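Side-chain contacts in putative tryptophan halogenase (Xanthomonas campestris pv. campestris, PDB 6Y1W), which probably acts as a flavin-dependent halogenase, an enzyme class in which reduced flavin, dioxygen and halide together halogenate aromatic substrates: residues 119-122 with 123-127; 464-467 with 468-472; 472-475 with 476-480; 489-492 with 493-496. All coordinates share one frame; numbering follows the deposited sequence. Where two conformers were deposited one is given.

Contact 1: 119-122 with 123-127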
ATOM      1  N   GLY A 119      -1.321  -0.924  17.486  1.00 19.04           N
ATOM      2  CA  GLY A 119      -2.715  -1.231  17.225  1.00 16.62           C
ATOM      3  C   GLY A 119      -3.455  -1.601  18.501  1.00 18.63           C
ATOM      4  O   GLY A 119      -2.859  -1.952  19.525  1.00 16.26           O
ATOM      5  N   PHE A 120      -4.797  -1.535  18.409  1.00 16.62           N
ATOM      6  CA  PHE A 120      -5.656  -1.771  19.581  1.00 17.03           C
ATOM      7  C   PHE A 120      -5.337  -3.078  20.297  1.00 18.82           C
ATOM      8  O   PHE A 120      -5.471  -3.178  21.525  1.00 18.73           O
ATOM      9  CB  PHE A 120      -7.134  -1.811  19.148  1.00 14.79           C
ATOM     10  CG  PHE A 120      -8.068  -2.224  20.282  1.00 14.51           C
ATOM     11  CD1 PHE A 120      -8.241  -1.358  21.336  1.00 14.82           C
ATOM     12  CD2 PHE A 120      -8.768  -3.436  20.241  1.00 16.04           C
ATOM     13  CE1 PHE A 120      -9.112  -1.695  22.403  1.00 16.33           C
ATOM     14  CE2 PHE A 120      -9.623  -3.798  21.311  1.00 16.30           C
ATOM     15  CZ  PHE A 120      -9.771  -2.909  22.404  1.00 15.72           C
ATOM     16  N   GLN A 121      -4.975  -4.116  19.546  1.00 14.53           N
ATOM     17  CA  GLN A 121      -4.793  -5.426  20.152  1.00 15.19           C
ATOM     18  C   GLN A 121      -3.716  -5.421  21.224  1.00 17.08           C
ATOM     19  O   GLN A 121      -3.757  -6.283  22.106  1.00 17.20           O
ATOM     20  CB  GLN A 121      -4.506  -6.498  19.098  1.00 17.85           C
ATOM     21  CG  GLN A 121      -3.083  -6.523  18.523  1.00 17.48           C
ATOM     22  CD  GLN A 121      -2.852  -5.512  17.405  1.00 16.54           C
ATOM     23  OE1 GLN A 121      -3.600  -4.541  17.242  1.00 15.85           O
ATOM     24  NE2 GLN A 121      -1.723  -5.682  16.687  1.00 15.16           N
ATOM     25  N   HIS A 122      -2.744  -4.494  21.157  1.00 16.88           N
ATOM     26  CA  HIS A 122      -1.718  -4.437  22.205  1.00 17.45           C
ATOM     27  C   HIS A 122      -2.307  -3.982  23.523  1.00 20.19           C
ATOM     28  O   HIS A 122      -1.980  -4.552  24.572  1.00 19.34           O
ATOM     29  CB  HIS A 122      -0.563  -3.534  21.762  1.00 16.86           C
ATOM     30  CG  HIS A 122       0.156  -4.092  20.581  1.00 15.82           C
ATOM     31  ND1 HIS A 122       1.021  -5.157  20.697  1.00 17.72           N
ATOM     32  CD2 HIS A 122       0.048  -3.828  19.256  1.00 15.36           C
ATOM     33  CE1 HIS A 122       1.457  -5.497  19.500  1.00 15.70           C
ATOM     34  NE2 HIS A 122       0.880  -4.706  18.606  1.00 15.50           N
ATOM     35  N   PHE A 123      -3.223  -3.007  23.487  1.00 17.85           N
ATOM     36  CA  PHE A 123      -3.926  -2.599  24.701  1.00 14.02           C
ATOM     37  C   PHE A 123      -4.844  -3.708  25.177  1.00 15.72           C
ATOM     38  O   PHE A 123      -4.928  -3.975  26.384  1.00 17.26           O
ATOM     39  CB  PHE A 123      -4.692  -1.303  24.448  1.00 15.28           C
ATOM     40  CG  PHE A 123      -3.783  -0.193  24.027  1.00 16.69           C
ATOM     41  CD1 PHE A 123      -3.101   0.554  24.972  1.00 20.71           C
ATOM     42  CD2 PHE A 123      -3.525   0.029  22.675  1.00 15.57           C
ATOM     43  CE1 PHE A 123      -2.202   1.543  24.594  1.00 22.68           C
ATOM     44  CE2 PHE A 123      -2.641   1.015  22.277  1.00 22.03           C
ATOM     45  CZ  PHE A 123      -1.969   1.776  23.225  1.00 20.38           C
ATOM     46  N   TRP A 124      -5.505  -4.397  24.246  1.00 17.40           N
ATOM     47  CA  TRP A 124      -6.372  -5.501  24.662  1.00 16.58           C
ATOM     48  C   TRP A 124      -5.570  -6.625  25.311  1.00 17.24           C
ATOM     49  O   TRP A 124      -6.000  -7.184  26.326  1.00 17.82           O
ATOM     50  CB  TRP A 124      -7.179  -6.016  23.473  1.00 17.07           C
ATOM     51  CG  TRP A 124      -8.142  -7.077  23.865  1.00 16.69           C
ATOM     52  CD1 TRP A 124      -9.434  -6.889  24.281  1.00 19.37           C
ATOM     53  CD2 TRP A 124      -7.918  -8.492  23.887  1.00 14.75           C
ATOM     54  NE1 TRP A 124     -10.024  -8.103  24.557  1.00 16.74           N
ATOM     55  CE2 TRP A 124      -9.111  -9.099  24.352  1.00 15.58           C
ATOM     56  CE3 TRP A 124      -6.826  -9.307  23.593  1.00 17.76           C
ATOM     57  CZ2 TRP A 124      -9.249 -10.487  24.494  1.00 17.80           C
ATOM     58  CZ3 TRP A 124      -6.962 -10.674  23.745  1.00 22.75           C
ATOM     59  CH2 TRP A 124      -8.159 -11.253  24.202  1.00 20.28           C
ATOM     60  N   LEU A 125      -4.395  -6.960  24.743  1.00 17.75           N
ATOM     61  CA  LEU A 125      -3.545  -8.017  25.294  1.00 18.55           C
ATOM     62  C   LEU A 125      -3.073  -7.675  26.711  1.00 20.93           C
ATOM     63  O   LEU A 125      -3.078  -8.535  27.604  1.00 23.74           O
ATOM     64  CB  LEU A 125      -2.345  -8.247  24.367  1.00 19.72           C
ATOM     65  CG  LEU A 125      -2.685  -9.038  23.085  1.00 20.91           C
ATOM     66  CD1 LEU A 125      -1.617  -8.860  21.985  1.00 21.65           C
ATOM     67  CD2 LEU A 125      -2.986 -10.526  23.376  1.00 23.19           C
ATOM     68  N   LYS A 126      -2.652  -6.429  26.928  1.00 19.64           N
ATOM     69  CA  LYS A 126      -2.280  -6.004  28.272  1.00 17.60           C
ATOM     70  C   LYS A 126      -3.479  -6.129  29.188  1.00 21.73           C
ATOM     71  O   LYS A 126      -3.374  -6.643  30.313  1.00 20.72           O
ATOM     72  CB  LYS A 126      -1.772  -4.565  28.237  1.00 18.82           C
ATOM     73  CG  LYS A 126      -1.614  -3.890  29.586  1.00 20.91           C
ATOM     74  CD  LYS A 126      -0.317  -4.193  30.223  1.00 26.24           C
ATOM     75  CE  LYS A 126      -0.154  -3.331  31.466  1.00 19.22           C
ATOM     76  NZ  LYS A 126       1.121  -3.808  32.050  1.00 23.18           N
ATOM     77  N   ALA A 127      -4.647  -5.688  28.706  1.00 19.41           N
ATOM     78  CA  ALA A 127      -5.841  -5.758  29.539  1.00 21.85           C
ATOM     79  C   ALA A 127      -6.188  -7.196  29.866  1.00 20.88           C
ATOM     80  O   ALA A 127      -6.629  -7.491  30.978  1.00 21.31           O
ATOM     81  CB  ALA A 127      -7.025  -5.066  28.856  1.00 18.35           C
TER
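The ring of Phe120 and the CB of Trp124 meet on one flank of helix 120-129, and they illustrate how side chains four residues apart pack along the first turns of an α-helix. Phe120 touches with one corner of its ring, CE2 lying 3.9 Å from Trp124 CB, and the two side chains cross obliquely. Beyond CB the indole leaves this partner: CG stands anti to the backbone N (chi1 -176°), and NE1 is hydrogen-bonded to Arg134 O.

Phe123 can be followed outward from the backbone. Its CB rests 3.6 Å from Phe120 O and beside the carbonyl carbon of His122. With CG beside its own backbone N, the ring turns back along the helix toward Gly119. CD2 then passes Gly119 O at 3.8 Å, and CE2 stays near the same oxygen, while Phe120 O lies at the ring edge. The opposite ortho atom, CD1, packs on Met466, in the loop before helix 468-486.

On another flank, Gln121 CG covers part of one face of the His122 imidazole. The polar ends NE2 of both residues, together with Gly119 N, bind the sulfonate oxygens of a MES molecule that probably came from the crystallisation liquor; Gln121 NE2 is also bonded to Gly430 O.

Backbone bonds from Trp124 N, Leu125 N and Lys126 N to the carbonyls four residues earlier hold the turn. The carbonyl Gln121 O also carries close side-chain packing: while accepting Leu125 N at 2.8 Å it is flanked by Leu125 CB and CD1, and Leu125 CG lies 3.1 Å from it.

Contact 2: 464-467 with 468-472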
ATOM      1  N   ASP A 464       2.120  -0.772  28.527  1.00 21.37           N
ATOM      2  CA  ASP A 464       2.490  -0.924  29.937  1.00 20.13           C
ATOM      3  C   ASP A 464       2.488   0.412  30.668  1.00 23.58           C
ATOM      4  O   ASP A 464       2.641   0.436  31.899  1.00 24.41           O
ATOM      5  CB  ASP A 464       3.864  -1.590  30.077  1.00 21.55           C
ATOM      6  CG  ASP A 464       3.877  -3.022  29.601  1.00 22.68           C
ATOM      7  OD1 ASP A 464       2.933  -3.797  29.914  1.00 26.26           O
ATOM      8  OD2 ASP A 464       4.840  -3.401  28.919  1.00 24.52           O
ATOM      9  N   LEU A 465       2.297   1.518  29.946  1.00 22.62           N
ATOM     10  CA  LEU A 465       2.185   2.823  30.562  1.00 22.72           C
ATOM     11  C   LEU A 465       0.853   2.984  31.287  1.00 29.33           C
ATOM     12  O   LEU A 465       0.718   3.880  32.127  1.00 28.87           O
ATOM     13  CB  LEU A 465       2.317   3.927  29.512  1.00 25.19           C
ATOM     14  CG  LEU A 465       3.725   4.170  28.928  1.00 24.52           C
ATOM     15  CD1 LEU A 465       3.624   5.145  27.765  1.00 26.64           C
ATOM     16  CD2 LEU A 465       4.657   4.711  29.977  1.00 34.63           C
ATOM     17  N   MET A 466      -0.159   2.190  30.933  1.00 24.49           N
ATOM     18  CA  MET A 466      -1.480   2.366  31.523  1.00 24.24           C
ATOM     19  C   MET A 466      -1.682   1.485  32.746  1.00 21.36           C
ATOM     20  O   MET A 466      -1.517   0.265  32.679  1.00 22.80           O
ATOM     21  CB  MET A 466      -2.559   2.079  30.488  1.00 20.29           C
ATOM     22  CG  MET A 466      -2.489   3.080  29.356  1.00 28.80           C
ATOM     23  SD  MET A 466      -3.566   2.509  28.062  1.00 37.59           S
ATOM     24  CE  MET A 466      -5.033   3.315  28.538  1.00 25.60           C
ATOM     25  N   GLY A 467      -2.124   2.103  33.822  1.00 21.96           N
ATOM     26  CA  GLY A 467      -2.577   1.331  34.960  1.00 24.94           C
ATOM     27  C   GLY A 467      -3.923   0.683  34.686  1.00 25.75           C
ATOM     28  O   GLY A 467      -4.588   0.932  33.680  1.00 21.51           O
ATOM     29  N   ASP A 468      -4.329  -0.172  35.623  1.00 20.64           N
ATOM     30  CA  ASP A 468      -5.543  -0.961  35.430  1.00 23.32           C
ATOM     31  C   ASP A 468      -6.773  -0.081  35.234  1.00 20.26           C
ATOM     32  O   ASP A 468      -7.607  -0.367  34.365  1.00 21.31           O
ATOM     33  CB  ASP A 468      -5.753  -1.893  36.622  1.00 21.42           C
ATOM     34  CG  ASP A 468      -4.831  -3.103  36.615  1.00 33.73           C
ATOM     35  OD1 ASP A 468      -4.057  -3.314  35.654  1.00 28.00           O
ATOM     36  OD2 ASP A 468      -4.857  -3.843  37.620  1.00 33.96           O
ATOM     37  N   ALA A 469      -6.929   0.978  36.046  1.00 21.39           N
ATOM     38  CA  ALA A 469      -8.135   1.792  35.940  1.00 20.82           C
ATOM     39  C   ALA A 469      -8.179   2.524  34.603  1.00 21.98           C
ATOM     40  O   ALA A 469      -9.240   2.599  33.966  1.00 21.65           O
ATOM     41  CB  ALA A 469      -8.224   2.796  37.108  1.00 23.17           C
ATOM     42  N   GLU A 470      -7.041   3.076  34.170  1.00 20.44           N
ATOM     43  CA  GLU A 470      -6.992   3.768  32.883  1.00 20.01           C
ATOM     44  C   GLU A 470      -7.256   2.804  31.737  1.00 18.81           C
ATOM     45  O   GLU A 470      -7.996   3.117  30.792  1.00 21.67           O
ATOM     46  CB  GLU A 470      -5.631   4.446  32.704  1.00 21.83           C
ATOM     47  CG  GLU A 470      -5.588   5.320  31.453  1.00 30.04           C
ATOM     48  CD  GLU A 470      -4.203   5.906  31.164  1.00 35.81           C
ATOM     49  OE1 GLU A 470      -3.244   5.654  31.940  1.00 31.64           O
ATOM     50  OE2 GLU A 470      -4.088   6.622  30.147  1.00 43.96           O
ATOM     51  N   LEU A 471      -6.686   1.611  31.823  1.00 17.92           N
ATOM     52  CA  LEU A 471      -6.856   0.626  30.774  1.00 21.46           C
ATOM     53  C   LEU A 471      -8.296   0.147  30.700  1.00 23.70           C
ATOM     54  O   LEU A 471      -8.861   0.026  29.608  1.00 22.50           O
ATOM     55  CB  LEU A 471      -5.886  -0.519  31.048  1.00 25.64           C
ATOM     56  CG  LEU A 471      -5.635  -1.643  30.071  1.00 33.85           C
ATOM     57  CD1 LEU A 471      -5.227  -1.102  28.708  1.00 31.88           C
ATOM     58  CD2 LEU A 471      -4.545  -2.488  30.688  1.00 30.65           C
ATOM     59  N   SER A 472      -8.905  -0.118  31.859  1.00 20.63           N
ATOM     60  CA  SER A 472     -10.301  -0.538  31.891  1.00 20.69           C
ATOM     61  C   SER A 472     -11.222   0.571  31.401  1.00 20.88           C
ATOM     62  O   SER A 472     -12.228   0.302  30.724  1.00 21.75           O
ATOM     63  CB  SER A 472     -10.674  -0.977  33.312  1.00 26.22           C
ATOM     64  OG  SER A 472     -11.971  -1.526  33.293  1.00 37.68           O
TER
HETATM   65  O   HOH W   1      -0.292   6.008  31.517  1.00 47.61           O
HETATM   66  O   HOH W   2      -2.082  -2.226  34.088  1.00 27.79           O
HETATM   67  O   HOH W   3      -2.770   4.727  34.346  1.00 27.37           O
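Glu470 OE1, lying against Met466 CG, accepts hydrogen bonds from two waters. One of them stands 2.6 Å from Glu470 OE1 and accepts Gly467 N at 2.8 Å, so it links the carboxylate to the N-cap residue of helix 468-486. The other donates to Glu470 OE1 at 3.0 Å. A third water sits on a different side of the turn, giving one proton to Met466 O and the other to Asp468 OD1, an oxygen that also pairs with Arg130 NE.

Between these wet edges Met466 lies roughly at right angles to both Glu470 and Leu471. A bend at its last torsion (chi3 91°) swings the methyl CE over to the methylene Glu470 CG, 3.6 Å away, while SD faces Leu471 CD1 at 4.0 Å. The thioether side chain thus touches Glu470 from CG to its carboxylate and meets a buried leucine with its sulfur. The helix itself starts with Leu471 N bonding to Gly467 O at 2.9 Å.

Two carboxylates in the first turn of a helix sit near the positive end of its dipole, which would be expected to favour their charged forms; the waters and Arg130 probably add to that stabilisation.

Contact 3: 472-475 with 476-480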
ATOM      1  N   SER A 472      -8.905  -0.118  31.859  1.00 20.63           N
ATOM      2  CA  SER A 472     -10.301  -0.538  31.891  1.00 20.69           C
ATOM      3  C   SER A 472     -11.222   0.571  31.401  1.00 20.88           C
ATOM      4  O   SER A 472     -12.228   0.302  30.724  1.00 21.75           O
ATOM      5  CB  SER A 472     -10.674  -0.977  33.312  1.00 26.22           C
ATOM      6  OG  SER A 472     -11.971  -1.526  33.293  1.00 37.68           O
ATOM      7  N   GLN A 473     -10.902   1.824  31.732  1.00 19.48           N
ATOM      8  CA  GLN A 473     -11.708   2.951  31.282  1.00 19.23           C
ATOM      9  C   GLN A 473     -11.624   3.102  29.769  1.00 22.43           C
ATOM     10  O   GLN A 473     -12.625   3.418  29.112  1.00 24.54           O
ATOM     11  CB  GLN A 473     -11.228   4.230  31.963  1.00 22.43           C
ATOM     12  CG  GLN A 473     -11.862   5.497  31.448  1.00 40.84           C
ATOM     13  CD  GLN A 473     -11.236   6.738  32.073  1.00 69.27           C
ATOM     14  OE1 GLN A 473     -10.029   6.971  31.948  1.00 65.09           O
ATOM     15  NE2 GLN A 473     -12.054   7.535  32.756  1.00 76.20           N
ATOM     16  N   PHE A 474     -10.434   2.882  29.214  1.00 18.72           N
ATOM     17  CA  PHE A 474     -10.236   2.928  27.772  1.00 16.07           C
ATOM     18  C   PHE A 474     -11.094   1.869  27.082  1.00 20.66           C
ATOM     19  O   PHE A 474     -11.852   2.174  26.157  1.00 21.85           O
ATOM     20  CB  PHE A 474      -8.746   2.722  27.476  1.00 18.31           C
ATOM     21  CG  PHE A 474      -8.402   2.585  25.994  1.00 20.37           C
ATOM     22  CD1 PHE A 474      -8.740   3.584  25.077  1.00 25.83           C
ATOM     23  CD2 PHE A 474      -7.725   1.464  25.538  1.00 24.96           C
ATOM     24  CE1 PHE A 474      -8.410   3.448  23.703  1.00 25.20           C
ATOM     25  CE2 PHE A 474      -7.401   1.329  24.182  1.00 22.90           C
ATOM     26  CZ  PHE A 474      -7.755   2.324  23.265  1.00 22.44           C
ATOM     27  N   LEU A 475     -10.987   0.620  27.532  1.00 17.73           N
ATOM     28  CA  LEU A 475     -11.747  -0.457  26.897  1.00 19.46           C
ATOM     29  C   LEU A 475     -13.255  -0.259  27.077  1.00 21.95           C
ATOM     30  O   LEU A 475     -14.025  -0.454  26.129  1.00 21.33           O
ATOM     31  CB  LEU A 475     -11.291  -1.805  27.454  1.00 21.79           C
ATOM     32  CG  LEU A 475     -10.250  -2.536  26.580  1.00 29.27           C
ATOM     33  CD1 LEU A 475      -8.978  -1.741  26.290  1.00 31.20           C
ATOM     34  CD2 LEU A 475      -9.914  -3.875  27.220  1.00 23.08           C
ATOM     35  N   GLU A 476     -13.699   0.140  28.276  1.00 22.77           N
ATOM     36  CA  GLU A 476     -15.138   0.282  28.515  0.77 20.85           C
ATOM     37  C   GLU A 476     -15.736   1.450  27.739  1.00 23.31           C
ATOM     38  O   GLU A 476     -16.900   1.379  27.328  1.00 22.82           O
ATOM     39  CB  GLU A 476     -15.429   0.439  30.012  0.77 21.79           C
ATOM     40  CG  GLU A 476     -15.582  -0.874  30.740  0.77 23.22           C
ATOM     41  CD  GLU A 476     -16.747  -1.705  30.204  0.77 34.61           C
ATOM     42  OE1 GLU A 476     -17.902  -1.433  30.604  0.77 30.50           O
ATOM     43  OE2 GLU A 476     -16.501  -2.626  29.385  0.77 23.91           O
ATOM     44  N   GLY A 477     -14.975   2.533  27.529  1.00 18.71           N
ATOM     45  CA  GLY A 477     -15.477   3.616  26.698  1.00 19.06           C
ATOM     46  C   GLY A 477     -15.727   3.160  25.273  1.00 25.66           C
ATOM     47  O   GLY A 477     -16.752   3.498  24.676  1.00 21.59           O
ATOM     48  N   ILE A 478     -14.804   2.362  24.723  1.00 18.40           N
ATOM     49  CA  ILE A 478     -15.025   1.750  23.405  1.00 17.69           C
ATOM     50  C   ILE A 478     -16.273   0.860  23.421  1.00 20.41           C
ATOM     51  O   ILE A 478     -17.142   0.957  22.536  1.00 20.48           O
ATOM     52  CB  ILE A 478     -13.774   0.957  22.977  1.00 17.16           C
ATOM     53  CG1 ILE A 478     -12.594   1.909  22.679  1.00 19.36           C
ATOM     54  CG2 ILE A 478     -14.068   0.057  21.769  1.00 20.64           C
ATOM     55  CD1 ILE A 478     -11.273   1.181  22.661  1.00 19.43           C
ATOM     56  N   ARG A 479     -16.391  -0.026  24.416  1.00 19.14           N
ATOM     57  CA  ARG A 479     -17.529  -0.949  24.416  1.00 22.02           C
ATOM     58  C   ARG A 479     -18.851  -0.193  24.536  1.00 21.63           C
ATOM     59  O   ARG A 479     -19.864  -0.587  23.924  1.00 21.15           O
ATOM     60  CB  ARG A 479     -17.381  -1.975  25.537  1.00 18.39           C
ATOM     61  CG  ARG A 479     -18.336  -3.166  25.383  1.00 24.32           C
ATOM     62  CD  ARG A 479     -18.097  -4.221  26.415  1.00 27.17           C
ATOM     63  NE  ARG A 479     -18.411  -3.727  27.748  1.00 27.83           N
ATOM     64  CZ  ARG A 479     -19.647  -3.648  28.217  1.00 40.93           C
ATOM     65  NH1 ARG A 479     -20.663  -4.044  27.456  1.00 42.74           N
ATOM     66  NH2 ARG A 479     -19.864  -3.183  29.437  1.00 38.11           N
ATOM     67  N   GLN A 480     -18.871   0.895  25.319  1.00 20.33           N
ATOM     68  CA  GLN A 480     -20.108   1.661  25.453  1.00 22.69           C
ATOM     69  C   GLN A 480     -20.491   2.345  24.154  1.00 20.97           C
ATOM     70  O   GLN A 480     -21.684   2.428  23.825  1.00 22.34           O
ATOM     71  CB  GLN A 480     -19.988   2.699  26.573  1.00 24.51           C
ATOM     72  CG  GLN A 480     -19.927   2.064  27.927  1.00 24.33           C
ATOM     73  CD  GLN A 480     -19.527   3.059  29.012  1.00 39.82           C
ATOM     74  OE1 GLN A 480     -19.266   4.235  28.734  1.00 43.59           O
ATOM     75  NE2 GLN A 480     -19.454   2.584  30.252  1.00 44.29           N
TER
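Ile478 lays its terminal methyl over one face of the Phe474 ring, and this is the tight part of the contact. CD1 stands 4.0 Å from the ring centroid and 21° off the normal, a CH-pi arrangement displaced toward the rim, so that CZ is the ring atom it meets most closely, at 3.7 Å. The same methyl also lies 3.7 Å from Phe474 O. A chi1 of 173° turns the Phe474 ring away from its own N-H, and both residues continue onto Phe120 of helix 120-129.

The loose side belongs to Gln473, which is exposed and leaves the backbone pointing away from 476-480, and to Ser472 OG, which approaches Glu476 CG only to 4.5 Å.

A polar flank lies apart from both. Glu476 was modelled in two conformers; in one, its chain bends at chi2 and Arg479 grips the carboxylate side-on. Arg479 NE reaches Glu476 OE2 at 2.7 Å within the guanidinium plane, and NH2 reaches OE1 at 2.9 Å from a somewhat tilted position. Arg134 also gathers near this acid.

The result is an amphipathic α-helix, with an i to i+4 hydrophobic pair turned to a neighbouring helix and, in one conformer of Glu476, an i to i+3 salt bridge on a more polar flank.

Contact 4: 489-492 with 493-496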
ATOM      1  N   LEU A 489     -29.401   0.288  15.539  1.00 23.46           N
ATOM      2  CA  LEU A 489     -29.557  -0.435  14.277  1.00 21.55           C
ATOM      3  C   LEU A 489     -30.780  -1.348  14.335  1.00 23.42           C
ATOM      4  O   LEU A 489     -31.011  -2.004  15.356  1.00 23.51           O
ATOM      5  CB  LEU A 489     -28.302  -1.277  13.990  1.00 19.42           C
ATOM      6  CG  LEU A 489     -26.987  -0.502  13.939  1.00 18.61           C
ATOM      7  CD1 LEU A 489     -25.904  -1.559  13.773  1.00 27.95           C
ATOM      8  CD2 LEU A 489     -26.987   0.475  12.807  1.00 23.78           C
ATOM      9  N   PRO A 490     -31.620  -1.406  13.295  1.00 18.53           N
ATOM     10  CA  PRO A 490     -32.825  -2.257  13.346  1.00 19.13           C
ATOM     11  C   PRO A 490     -32.501  -3.708  13.060  1.00 16.61           C
ATOM     12  O   PRO A 490     -31.418  -4.009  12.515  1.00 21.32           O
ATOM     13  CB  PRO A 490     -33.708  -1.683  12.230  1.00 19.32           C
ATOM     14  CG  PRO A 490     -32.694  -1.218  11.200  1.00 20.21           C
ATOM     15  CD  PRO A 490     -31.534  -0.652  12.033  1.00 21.41           C
ATOM     16  N   PRO A 491     -33.428  -4.613  13.348  1.00 21.15           N
ATOM     17  CA  PRO A 491     -33.298  -5.996  12.864  1.00 19.71           C
ATOM     18  C   PRO A 491     -33.104  -6.034  11.346  1.00 20.21           C
ATOM     19  O   PRO A 491     -33.706  -5.258  10.602  1.00 18.64           O
ATOM     20  CB  PRO A 491     -34.625  -6.652  13.281  1.00 21.42           C
ATOM     21  CG  PRO A 491     -35.139  -5.769  14.413  1.00 26.66           C
ATOM     22  CD  PRO A 491     -34.694  -4.386  14.084  1.00 20.63           C
ATOM     23  N   HIS A 492     -32.227  -6.953  10.898  1.00 15.51           N
ATOM     24  CA  HIS A 492     -31.882  -7.090   9.475  1.00 15.83           C
ATOM     25  C   HIS A 492     -33.127  -7.154   8.593  1.00 17.52           C
ATOM     26  O   HIS A 492     -33.201  -6.510   7.540  1.00 18.37           O
ATOM     27  CB  HIS A 492     -31.058  -8.372   9.312  1.00 14.48           C
ATOM     28  CG  HIS A 492     -30.384  -8.530   7.977  1.00 13.81           C
ATOM     29  ND1 HIS A 492     -29.825  -9.732   7.592  1.00 16.55           N
ATOM     30  CD2 HIS A 492     -30.120  -7.651   6.982  1.00 12.76           C
ATOM     31  CE1 HIS A 492     -29.290  -9.594   6.387  1.00 16.73           C
ATOM     32  NE2 HIS A 492     -29.430  -8.338   6.005  1.00 15.34           N
ATOM     33  N   ALA A 493     -34.078  -7.979   8.987  1.00 16.76           N
ATOM     34  CA  ALA A 493     -35.272  -8.194   8.178  1.00 19.43           C
ATOM     35  C   ALA A 493     -36.079  -6.917   8.042  1.00 19.78           C
ATOM     36  O   ALA A 493     -36.637  -6.648   6.976  1.00 17.86           O
ATOM     37  CB  ALA A 493     -36.144  -9.282   8.802  1.00 20.51           C
ATOM     38  N   GLU A 494     -36.152  -6.115   9.112  1.00 21.47           N
ATOM     39  CA  GLU A 494     -36.882  -4.856   9.012  1.00 21.62           C
ATOM     40  C   GLU A 494     -36.187  -3.901   8.054  1.00 23.05           C
ATOM     41  O   GLU A 494     -36.841  -3.218   7.251  1.00 21.21           O
ATOM     42  CB  GLU A 494     -37.028  -4.226  10.398  1.00 26.13           C
ATOM     43  CG  GLU A 494     -38.175  -4.833  11.168  1.00 54.63           C
ATOM     44  CD  GLU A 494     -38.196  -4.410  12.616  1.00 73.05           C
ATOM     45  OE1 GLU A 494     -38.663  -5.221  13.455  1.00 51.73           O
ATOM     46  OE2 GLU A 494     -37.757  -3.267  12.900  1.00 48.98           O
ATOM     47  N   PHE A 495     -34.856  -3.854   8.098  1.00 18.57           N
ATOM     48  CA  PHE A 495     -34.154  -2.981   7.182  1.00 17.63           C
ATOM     49  C   PHE A 495     -34.335  -3.438   5.735  1.00 17.55           C
ATOM     50  O   PHE A 495     -34.593  -2.619   4.853  1.00 17.40           O
ATOM     51  CB  PHE A 495     -32.665  -2.896   7.558  1.00 17.21           C
ATOM     52  CG  PHE A 495     -31.965  -1.822   6.811  1.00 17.69           C
ATOM     53  CD1 PHE A 495     -32.137  -0.481   7.179  1.00 22.30           C
ATOM     54  CD2 PHE A 495     -31.204  -2.118   5.696  1.00 16.27           C
ATOM     55  CE1 PHE A 495     -31.523   0.539   6.440  1.00 17.28           C
ATOM     56  CE2 PHE A 495     -30.602  -1.112   4.958  1.00 17.90           C
ATOM     57  CZ  PHE A 495     -30.757   0.228   5.326  1.00 17.02           C
ATOM     58  N   LEU A 496     -34.222  -4.749   5.478  1.00 19.35           N
ATOM     59  CA  LEU A 496     -34.410  -5.252   4.118  1.00 16.09           C
ATOM     60  C   LEU A 496     -35.794  -4.899   3.575  1.00 14.74           C
ATOM     61  O   LEU A 496     -35.936  -4.470   2.429  1.00 16.28           O
ATOM     62  CB  LEU A 496     -34.217  -6.764   4.091  1.00 15.37           C
ATOM     63  CG  LEU A 496     -32.800  -7.259   4.456  1.00 13.28           C
ATOM     64  CD1 LEU A 496     -32.849  -8.758   4.692  1.00 14.48           C
ATOM     65  CD2 LEU A 496     -31.869  -6.944   3.247  1.00 14.93           C
TER
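His492 and Leu496, one turn apart, form the CH-pi pair of this helix start. Leu496 CD1 lies over one face of the imidazole, 3.8 Å from its centroid and 18° off the normal, displaced toward the rim where NE2 and CD2 sit. The ring can receive it because the first torsion of His492 (chi1 -168°) swings the imidazole out toward the side where Leu496 comes round one turn later.

Apolar packing joins Pro490 to Phe495. Pro490 CG touches Phe495 CB at 4.0 Å and nears CD1 of that ring, which goes on to meet His153 and Tyr499.

Pro491 makes a van der Waals contact of another kind, ring carbons against the carboxylate of Glu494: chi1 of -82° places Glu494 CG beside its own backbone N, and the extended chain then carries the carboxylate back over the proline, with OE2 3.5 Å from Pro491 CD and OE1 near CG.

Hydrogen bonds begin the helix and fix the imidazole. Phe495 N bonds to Pro491 O at 3.1 Å and Leu496 N to His492 O at 2.9 Å. Both ring nitrogens of the buried histidine are satisfied from outside: ND1 bonds to Pro260 O, and NE2 takes the backbone N-H of Phe88. With both ends held and a methyl on one face, the ring has little freedom to rotate.

The arrangement is that of an α-helix N-terminus with proline at the N-cap, packed on strand 87-89; the side chain of Lys89, predicted to be the active-site residue of this halogenase, is about 7 Å from that of His492.

Contacts 1, 2 and 3 form one cluster, with centres 11 to 12 Å apart, although contact 1 comes far earlier in the chain. Contacts 2 and 3 follow each other on helix 468-486 and share Ser472. Helix 120-129 packs across both: Ala127 CB meets Leu475 CD2 at 3.5 Å, and Lys126 NZ forms a salt bridge with Asp464 OD1, whose carboxylate also bonds to Gln367 of the second subunit. Contact 4 opens the next helix, 492-499; its centre is about 27 Å from that of contact 3. The chain thus runs from a helical pair away from the annotated sites back to the neighbourhood of the predicted active site.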